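PDB 7KFF: tRNA (guanine-N(1)-)-methyltransferase from Corynebacterium diphtheriae, which transfers a methyl group from S-adenosyl-L-methionine to the N1 of a guanine in tRNA, probably the one next to the anticodon, and belongs to the knotted, typically dimeric SPOUT methyltransferases. Local coordinates for residues L32-L46 / L204-L218. Numbering follows the deposited sequence.
Sequences LRHALLGKAIEKDLL and LVIAEAVVRLIPGVL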
ATOM      1  N   LEU A  32      -3.375 -13.845   2.834  1.00 13.86           N
ATOM      2  CA  LEU A  32      -4.229 -14.155   1.695  1.00 14.08           C
ATOM      3  C   LEU A  32      -5.262 -15.218   2.041  1.00 15.10           C
ATOM      4  O   LEU A  32      -6.207 -15.411   1.274  1.00 16.74           O
ATOM      5  CB  LEU A  32      -3.399 -14.641   0.503  1.00 14.76           C
ATOM      6  CG  LEU A  32      -2.440 -13.643  -0.135  1.00 14.40           C
ATOM      7  CD1 LEU A  32      -1.658 -14.310  -1.249  1.00 15.94           C
ATOM      8  CD2 LEU A  32      -3.188 -12.428  -0.695  1.00 15.57           C
ATOM      9  N   ARG A  33      -5.083 -15.928   3.159  1.00 14.52           N
ATOM     10  CA  ARG A  33      -6.048 -16.913   3.625  1.00 15.27           C
ATOM     11  C   ARG A  33      -6.779 -16.472   4.891  1.00 17.58           C
ATOM     12  O   ARG A  33      -7.441 -17.279   5.546  1.00 20.49           O
ATOM     13  CB  ARG A  33      -5.345 -18.251   3.829  1.00 16.64           C
ATOM     14  CG  ARG A  33      -4.969 -18.896   2.524  1.00 16.32           C
ATOM     15  CD  ARG A  33      -4.167 -20.148   2.708  1.00 17.98           C
ATOM     16  NE  ARG A  33      -4.292 -21.016   1.546  1.00 17.78           N
ATOM     17  CZ  ARG A  33      -3.482 -21.019   0.500  1.00 16.60           C
ATOM     18  NH1 ARG A  33      -2.450 -20.181   0.435  1.00 17.66           N
ATOM     19  NH2 ARG A  33      -3.690 -21.879  -0.481  1.00 16.69           N
ATOM     20  N   HIS A  34      -6.688 -15.202   5.244  1.00 16.12           N
ATOM     21  CA  HIS A  34      -7.408 -14.644   6.374  1.00 16.76           C
ATOM     22  C   HIS A  34      -8.529 -13.743   5.892  1.00 15.94           C
ATOM     23  O   HIS A  34      -8.568 -13.317   4.738  1.00 17.05           O
ATOM     24  CB  HIS A  34      -6.464 -13.807   7.241  1.00 19.81           C
ATOM     25  CG  HIS A  34      -5.430 -14.623   7.935  1.00 22.54           C
ATOM     26  ND1 HIS A  34      -4.205 -14.117   8.327  1.00 25.49           N
ATOM     27  CD2 HIS A  34      -5.445 -15.918   8.317  1.00 24.05           C
ATOM     28  CE1 HIS A  34      -3.501 -15.083   8.892  1.00 25.85           C
ATOM     29  NE2 HIS A  34      -4.233 -16.180   8.909  1.00 27.40           N
ATOM     30  N   ALA A  35      -9.465 -13.479   6.801  1.00 16.49           N
ATOM     31  CA  ALA A  35     -10.531 -12.489   6.597  1.00 17.24           C
ATOM     32  C   ALA A  35     -11.223 -12.753   5.258  1.00 16.39           C
ATOM     33  O   ALA A  35     -11.533 -13.912   4.943  1.00 17.23           O
ATOM     34  CB  ALA A  35      -9.985 -11.077   6.798  1.00 19.22           C
ATOM     35  N   LEU A  36     -11.482 -11.716   4.449  1.00 16.66           N
ATOM     36  CA  LEU A  36     -12.392 -11.855   3.318  1.00 17.03           C
ATOM     37  C   LEU A  36     -11.805 -12.721   2.205  1.00 15.26           C
ATOM     38  O   LEU A  36     -12.540 -13.459   1.541  1.00 16.56           O
ATOM     39  CB  LEU A  36     -12.773 -10.477   2.797  1.00 19.66           C
ATOM     40  CG  LEU A  36     -13.995 -10.415   1.903  1.00 22.92           C
ATOM     41  CD1 LEU A  36     -15.221 -10.840   2.746  1.00 26.00           C
ATOM     42  CD2 LEU A  36     -14.188  -9.037   1.316  1.00 23.65           C
ATOM     43  N   LEU A  37     -10.491 -12.642   1.965  1.00 15.00           N
ATOM     44  CA  LEU A  37      -9.906 -13.502   0.938  1.00 14.51           C
ATOM     45  C   LEU A  37      -9.985 -14.971   1.336  1.00 15.13           C
ATOM     46  O   LEU A  37     -10.202 -15.835   0.483  1.00 16.11           O
ATOM     47  CB  LEU A  37      -8.478 -13.084   0.586  1.00 15.20           C
ATOM     48  CG  LEU A  37      -8.384 -12.044  -0.542  1.00 18.53           C
ATOM     49  CD1 LEU A  37      -9.053 -10.754  -0.208  1.00 19.18           C
ATOM     50  CD2 LEU A  37      -6.922 -11.823  -0.912  1.00 20.39           C
ATOM     51  N   GLY A  38      -9.841 -15.278   2.623  1.00 15.45           N
ATOM     52  CA  GLY A  38     -10.063 -16.649   3.065  1.00 15.87           C
ATOM     53  C   GLY A  38     -11.482 -17.116   2.782  1.00 16.92           C
ATOM     54  O   GLY A  38     -11.701 -18.252   2.337  1.00 18.04           O
ATOM     55  N   LYS A  39     -12.458 -16.213   2.964  1.00 17.87           N
ATOM     56  CA  LYS A  39     -13.847 -16.527   2.646  1.00 20.43           C
ATOM     57  C   LYS A  39     -14.014 -16.741   1.151  1.00 19.01           C
ATOM     58  O   LYS A  39     -14.761 -17.624   0.716  1.00 20.56           O
ATOM     59  CB  LYS A  39     -14.759 -15.374   3.066  1.00 28.40           C
ATOM     60  CG  LYS A  39     -15.249 -15.331   4.497  1.00 39.77           C
ATOM     61  CD  LYS A  39     -14.266 -15.890   5.474  1.00 49.20           C
ATOM     62  CE  LYS A  39     -14.594 -17.340   5.766  1.00 55.65           C
ATOM     63  NZ  LYS A  39     -13.392 -18.136   6.156  1.00 59.53           N
ATOM     64  N   ALA A  40     -13.310 -15.938   0.345  1.00 17.87           N
ATOM     65  CA  ALA A  40     -13.378 -16.089  -1.105  1.00 17.37           C
ATOM     66  C   ALA A  40     -12.888 -17.462  -1.535  1.00 16.59           C
ATOM     67  O   ALA A  40     -13.465 -18.076  -2.438  1.00 17.81           O
ATOM     68  CB  ALA A  40     -12.556 -14.998  -1.784  1.00 18.26           C
ATOM     69  N   ILE A  41     -11.804 -17.941  -0.927  1.00 15.86           N
ATOM     70  CA  ILE A  41     -11.336 -19.296  -1.196  1.00 15.20           C
ATOM     71  C   ILE A  41     -12.428 -20.314  -0.888  1.00 15.72           C
ATOM     72  O   ILE A  41     -12.678 -21.235  -1.671  1.00 16.29           O
ATOM     73  CB  ILE A  41     -10.048 -19.578  -0.407  1.00 15.06           C
ATOM     74  CG1 ILE A  41      -8.912 -18.686  -0.901  1.00 15.51           C
ATOM     75  CG2 ILE A  41      -9.662 -21.049  -0.498  1.00 16.94           C
ATOM     76  CD1 ILE A  41      -7.682 -18.734  -0.028  1.00 16.35           C
ATOM     77  N   GLU A  42     -13.115 -20.147   0.242  1.00 16.31           N
ATOM     78  CA  GLU A  42     -14.166 -21.089   0.627  1.00 16.89           C
ATOM     79  C   GLU A  42     -15.421 -20.982  -0.232  1.00 17.50           C
ATOM     80  O   GLU A  42     -16.283 -21.867  -0.135  1.00 20.57           O
ATOM     81  CB  GLU A  42     -14.442 -20.956   2.128  1.00 18.99           C
ATOM     82  CG  GLU A  42     -13.187 -21.334   2.922  1.00 21.31           C
ATOM     83  CD  GLU A  42     -13.339 -21.460   4.416  1.00 25.24           C
ATOM     84  OE1 GLU A  42     -14.419 -21.192   4.978  1.00 26.37           O
ATOM     85  OE2 GLU A  42     -12.324 -21.850   5.043  1.00 25.55           O
ATOM     86  N   LYS A  43     -15.531 -19.959  -1.077  1.00 18.93           N
ATOM     87  CA  LYS A  43     -16.591 -19.839  -2.068  1.00 20.15           C
ATOM     88  C   LYS A  43     -16.128 -20.286  -3.451  1.00 19.48           C
ATOM     89  O   LYS A  43     -16.873 -20.125  -4.424  1.00 21.82           O
ATOM     90  CB  LYS A  43     -17.094 -18.394  -2.143  1.00 24.18           C
ATOM     91  CG  LYS A  43     -17.771 -17.905  -0.871  1.00 29.48           C
ATOM     92  CD  LYS A  43     -18.137 -16.419  -0.961  1.00 36.81           C
ATOM     93  CE  LYS A  43     -18.564 -15.861   0.394  1.00 43.83           C
ATOM     94  NZ  LYS A  43     -18.334 -14.383   0.493  1.00 47.90           N
ATOM     95  N   ASP A  44     -14.925 -20.858  -3.560  1.00 18.46           N
ATOM     96  CA  ASP A  44     -14.346 -21.246  -4.845  1.00 18.96           C
ATOM     97  C   ASP A  44     -14.200 -20.062  -5.803  1.00 19.49           C
ATOM     98  O   ASP A  44     -14.245 -20.230  -7.023  1.00 21.41           O
ATOM     99  CB  ASP A  44     -15.130 -22.373  -5.529  1.00 21.49           C
ATOM    100  CG  ASP A  44     -14.708 -23.761  -5.082  1.00 23.85           C
ATOM    101  OD1 ASP A  44     -13.542 -23.955  -4.650  1.00 21.95           O
ATOM    102  OD2 ASP A  44     -15.546 -24.667  -5.204  1.00 28.77           O
ATOM    103  N   LEU A  45     -13.999 -18.857  -5.273  1.00 17.65           N
ATOM    104  CA  LEU A  45     -13.792 -17.664  -6.086  1.00 17.73           C
ATOM    105  C   LEU A  45     -12.321 -17.309  -6.220  1.00 18.67           C
ATOM    106  O   LEU A  45     -11.970 -16.475  -7.059  1.00 19.83           O
ATOM    107  CB  LEU A  45     -14.557 -16.484  -5.465  1.00 19.58           C
ATOM    108  CG  LEU A  45     -16.078 -16.655  -5.385  1.00 22.33           C
ATOM    109  CD1 LEU A  45     -16.695 -15.515  -4.598  1.00 22.75           C
ATOM    110  CD2 LEU A  45     -16.649 -16.715  -6.787  1.00 26.01           C
ATOM    111  N   LEU A  46     -11.466 -17.944  -5.422  1.00 16.91           N
ATOM    112  CA  LEU A  46     -10.053 -17.604  -5.369  1.00 15.97           C
ATOM    113  C   LEU A  46      -9.271 -18.877  -5.103  1.00 15.03           C
ATOM    114  O   LEU A  46      -9.707 -19.717  -4.318  1.00 15.71           O
ATOM    115  CB  LEU A  46      -9.804 -16.587  -4.257  1.00 16.43           C
ATOM    116  CG  LEU A  46      -8.376 -16.082  -4.084  1.00 17.38           C
ATOM    117  CD1 LEU A  46      -7.919 -15.301  -5.302  1.00 19.26           C
ATOM    118  CD2 LEU A  46      -8.237 -15.247  -2.832  1.00 18.10           C
ATOM    119  N   LEU A 204      -0.211  -8.221  -0.966  1.00 12.06           N
ATOM    120  CA  LEU A 204      -1.405  -8.207  -0.128  1.00 11.87           C
ATOM    121  C   LEU A 204      -2.311  -7.021  -0.458  1.00 11.83           C
ATOM    122  O   LEU A 204      -3.540  -7.160  -0.490  1.00 13.04           O
ATOM    123  CB  LEU A 204      -0.998  -8.175   1.348  1.00 12.43           C
ATOM    124  CG  LEU A 204      -0.183  -9.364   1.881  1.00 12.43           C
ATOM    125  CD1 LEU A 204       0.138  -9.144   3.338  1.00 13.33           C
ATOM    126  CD2 LEU A 204      -0.925 -10.657   1.671  1.00 15.01           C
ATOM    127  N   VAL A 205      -1.714  -5.846  -0.709  1.00 11.45           N
ATOM    128  CA  VAL A 205      -2.476  -4.654  -1.065  1.00 12.01           C
ATOM    129  C   VAL A 205      -3.234  -4.872  -2.362  1.00 11.50           C
ATOM    130  O   VAL A 205      -4.450  -4.642  -2.448  1.00 12.40           O
ATOM    131  CB  VAL A 205      -1.544  -3.439  -1.158  1.00 11.45           C
ATOM    132  CG1 VAL A 205      -2.247  -2.281  -1.844  1.00 13.13           C
ATOM    133  CG2 VAL A 205      -1.034  -3.027   0.220  1.00 12.92           C
ATOM    134  N   ILE A 206      -2.524  -5.294  -3.401  1.00 12.06           N
ATOM    135  CA  ILE A 206      -3.141  -5.461  -4.713  1.00 11.88           C
ATOM    136  C   ILE A 206      -4.203  -6.553  -4.665  1.00 12.58           C
ATOM    137  O   ILE A 206      -5.297  -6.412  -5.231  1.00 12.64           O
ATOM    138  CB  ILE A 206      -2.056  -5.733  -5.769  1.00 12.94           C
ATOM    139  CG1 ILE A 206      -1.171  -4.495  -5.965  1.00 13.14           C
ATOM    140  CG2 ILE A 206      -2.694  -6.152  -7.075  1.00 14.22           C
ATOM    141  CD1 ILE A 206       0.143  -4.770  -6.695  1.00 15.28           C
ATOM    142  N   ALA A 207      -3.909  -7.642  -3.959  1.00 12.66           N
ATOM    143  CA  ALA A 207      -4.875  -8.725  -3.844  1.00 13.43           C
ATOM    144  C   ALA A 207      -6.171  -8.259  -3.196  1.00 12.93           C
ATOM    145  O   ALA A 207      -7.256  -8.628  -3.659  1.00 13.49           O
ATOM    146  CB  ALA A 207      -4.260  -9.905  -3.103  1.00 14.17           C
ATOM    147  N   GLU A 208      -6.085  -7.472  -2.124  1.00 13.16           N
ATOM    148  CA  GLU A 208      -7.314  -6.979  -1.507  1.00 13.31           C
ATOM    149  C   GLU A 208      -8.128  -6.158  -2.499  1.00 12.32           C
ATOM    150  O   GLU A 208      -9.346  -6.339  -2.623  1.00 13.43           O
ATOM    151  CB  GLU A 208      -7.015  -6.128  -0.270  1.00 13.85           C
ATOM    152  CG  GLU A 208      -6.632  -6.896   0.958  1.00 13.46           C
ATOM    153  CD  GLU A 208      -7.040  -6.233   2.265  1.00 13.44           C
ATOM    154  OE1 GLU A 208      -7.566  -5.085   2.268  1.00 13.78           O
ATOM    155  OE2 GLU A 208      -6.818  -6.883   3.302  1.00 14.94           O
ATOM    156  N   ALA A 209      -7.475  -5.222  -3.185  1.00 12.59           N
ATOM    157  CA  ALA A 209      -8.178  -4.297  -4.062  1.00 12.78           C
ATOM    158  C   ALA A 209      -8.777  -4.996  -5.270  1.00 13.26           C
ATOM    159  O   ALA A 209      -9.838  -4.593  -5.758  1.00 13.88           O
ATOM    160  CB  ALA A 209      -7.243  -3.180  -4.494  1.00 13.42           C
ATOM    161  N   VAL A 210      -8.115  -6.037  -5.766  1.00 13.42           N
ATOM    162  CA  VAL A 210      -8.603  -6.790  -6.919  1.00 13.08           C
ATOM    163  C   VAL A 210      -9.684  -7.784  -6.515  1.00 14.23           C
ATOM    164  O   VAL A 210     -10.749  -7.839  -7.137  1.00 14.47           O
ATOM    165  CB  VAL A 210      -7.421  -7.500  -7.605  1.00 13.86           C
ATOM    166  CG1 VAL A 210      -7.894  -8.466  -8.678  1.00 14.85           C
ATOM    167  CG2 VAL A 210      -6.468  -6.453  -8.195  1.00 14.15           C
ATOM    168  N   VAL A 211      -9.415  -8.607  -5.500  1.00 14.27           N
ATOM    169  CA  VAL A 211     -10.339  -9.697  -5.188  1.00 14.87           C
ATOM    170  C   VAL A 211     -11.667  -9.163  -4.679  1.00 14.23           C
ATOM    171  O   VAL A 211     -12.710  -9.786  -4.905  1.00 15.99           O
ATOM    172  CB  VAL A 211      -9.672 -10.705  -4.228  1.00 16.22           C
ATOM    173  CG1 VAL A 211     -10.679 -11.738  -3.742  1.00 18.28           C
ATOM    174  CG2 VAL A 211      -8.462 -11.380  -4.908  1.00 16.87           C
ATOM    175  N   ARG A 212     -11.668  -8.023  -3.996  1.00 14.30           N
ATOM    176  CA  ARG A 212     -12.940  -7.490  -3.521  1.00 15.43           C
ATOM    177  C   ARG A 212     -13.874  -7.085  -4.658  1.00 15.58           C
ATOM    178  O   ARG A 212     -15.062  -6.862  -4.403  1.00 17.88           O
ATOM    179  CB  ARG A 212     -12.749  -6.324  -2.567  1.00 16.06           C
ATOM    180  CG  ARG A 212     -12.243  -5.070  -3.211  1.00 16.27           C
ATOM    181  CD  ARG A 212     -12.039  -3.933  -2.206  1.00 17.82           C
ATOM    182  NE  ARG A 212     -13.258  -3.307  -1.694  1.00 18.11           N
ATOM    183  CZ  ARG A 212     -13.957  -2.367  -2.327  1.00 17.95           C
ATOM    184  NH1 ARG A 212     -13.614  -1.954  -3.527  1.00 17.03           N
ATOM    185  NH2 ARG A 212     -15.014  -1.841  -1.743  1.00 21.05           N
ATOM    186  N   LEU A 213     -13.382  -6.992  -5.884  1.00 15.15           N
ATOM    187  CA  LEU A 213     -14.200  -6.678  -7.049  1.00 15.35           C
ATOM    188  C   LEU A 213     -14.738  -7.920  -7.750  1.00 17.16           C
ATOM    189  O   LEU A 213     -15.467  -7.790  -8.745  1.00 20.72           O
ATOM    190  CB  LEU A 213     -13.411  -5.807  -8.022  1.00 15.31           C
ATOM    191  CG  LEU A 213     -12.924  -4.502  -7.440  1.00 15.54           C
ATOM    192  CD1 LEU A 213     -12.071  -3.759  -8.446  1.00 16.06           C
ATOM    193  CD2 LEU A 213     -14.066  -3.618  -6.929  1.00 17.72           C
ATOM    194  N   ILE A 214     -14.411  -9.111  -7.260  1.00 17.46           N
ATOM    195  CA  ILE A 214     -14.987 -10.340  -7.810  1.00 18.83           C
ATOM    196  C   ILE A 214     -16.381 -10.521  -7.223  1.00 20.61           C
ATOM    197  O   ILE A 214     -16.526 -10.537  -5.987  1.00 20.46           O
ATOM    198  CB  ILE A 214     -14.097 -11.542  -7.476  1.00 20.00           C
ATOM    199  CG1 ILE A 214     -12.715 -11.365  -8.109  1.00 20.74           C
ATOM    200  CG2 ILE A 214     -14.758 -12.846  -7.927  1.00 21.26           C
ATOM    201  CD1 ILE A 214     -11.757 -12.475  -7.810  1.00 22.60           C
ATOM    202  N   PRO A 215     -17.411 -10.701  -8.047  1.00 23.32           N
ATOM    203  CA  PRO A 215     -18.760 -10.873  -7.495  1.00 25.05           C
ATOM    204  C   PRO A 215     -18.823 -12.052  -6.531  1.00 24.65           C
ATOM    205  O   PRO A 215     -18.311 -13.136  -6.811  1.00 24.83           O
ATOM    206  CB  PRO A 215     -19.637 -11.091  -8.734  1.00 28.46           C
ATOM    207  CG  PRO A 215     -18.728 -11.300  -9.878  1.00 29.09           C
ATOM    208  CD  PRO A 215     -17.392 -10.716  -9.520  1.00 25.28           C
ATOM    209  N   GLY A 216     -19.451 -11.819  -5.376  1.00 25.89           N
ATOM    210  CA  GLY A 216     -19.578 -12.805  -4.332  1.00 26.78           C
ATOM    211  C   GLY A 216     -18.623 -12.634  -3.165  1.00 27.53           C
ATOM    212  O   GLY A 216     -18.847 -13.240  -2.104  1.00 29.64           O
ATOM    213  N   VAL A 217     -17.558 -11.841  -3.330  1.00 25.99           N
ATOM    214  CA  VAL A 217     -16.530 -11.758  -2.295  1.00 26.88           C
ATOM    215  C   VAL A 217     -16.950 -10.834  -1.160  1.00 29.48           C
ATOM    216  O   VAL A 217     -16.852 -11.197   0.020  1.00 30.40           O
ATOM    217  CB  VAL A 217     -15.191 -11.335  -2.918  1.00 25.67           C
ATOM    218  CG1 VAL A 217     -14.174 -11.022  -1.825  1.00 26.58           C
ATOM    219  CG2 VAL A 217     -14.681 -12.446  -3.839  1.00 24.61           C
ATOM    220  N   LEU A 218     -17.428  -9.629  -1.487  1.00 32.07           N
ATOM    221  CA  LEU A 218     -17.840  -8.696  -0.441  1.00 38.04           C
ATOM    222  C   LEU A 218     -19.117  -9.140   0.257  1.00 46.12           C
ATOM    223  O   LEU A 218     -19.324  -8.807   1.430  1.00 48.26           O
ATOM    224  CB  LEU A 218     -18.013  -7.289  -1.011  1.00 38.00           C
ATOM    225  CG  LEU A 218     -16.699  -6.531  -1.209  1.00 37.52           C
ATOM    226  CD1 LEU A 218     -16.906  -5.316  -2.106  1.00 38.07           C
ATOM    227  CD2 LEU A 218     -16.101  -6.100   0.128  1.00 37.70           C
TER
HETATM  228  O   HOH W   1     -15.398 -13.550   0.652  1.00 36.95           O
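Val-217 sits in the thick of this contact, its two methyls shared among three residues of 32-46. CG1, anti to the backbone N (chi1 171°), meets Leu-36 CD2 at 3.7 Å; CG2 touches both Leu-45 CD1 and Ala-40 CB. Leu-45 and Val-217 run past one another in opposite directions, and Leu-45 CD1 also reaches the carbonyl O of Pro-215 at 3.6 Å. Deeper in, Leu-37 lays CG and CD1 against CG1 of Val-211, whose CG2 meets Leu-46 CD1 at 4.0 Å. At the far end Leu-32 CD2 fits against both Ala-207 CB (3.6 Å) and Leu-204 CD2.

The exposed side of the contact is polar. Lys-43, extended beyond CG, brings NZ to Gly-216 O at 2.9 Å, in the carbonyl plane with a C=O...N angle of 159°. A water accepts from the same NZ and donates to Leu-36 O and to Val-217 O (2.8 Å), tying the helix backbone to the turn.

A Schellman motif with Asp-44 at C-prime ends helix 35-42, while a type II turn from Ile-214 to Val-217 carries Gly-216 at positive phi. From strand 17-23, Leu-19 touches Leu-46 and Ala-207, and Met-17 touches Ile-214. OE1 of Glu-208 accepts hydrogen bonds from the backbone N atoms of Ile-197 and Gly-198 of the second subunit, near a bound S-adenosyl-L-homocysteine. Helices 35-42 and 204-211, crossing at 58° with axes 10.6 Å apart, pack beside the parallel sheet of a SPOUT methyltransferase domain, next to its dimer interface.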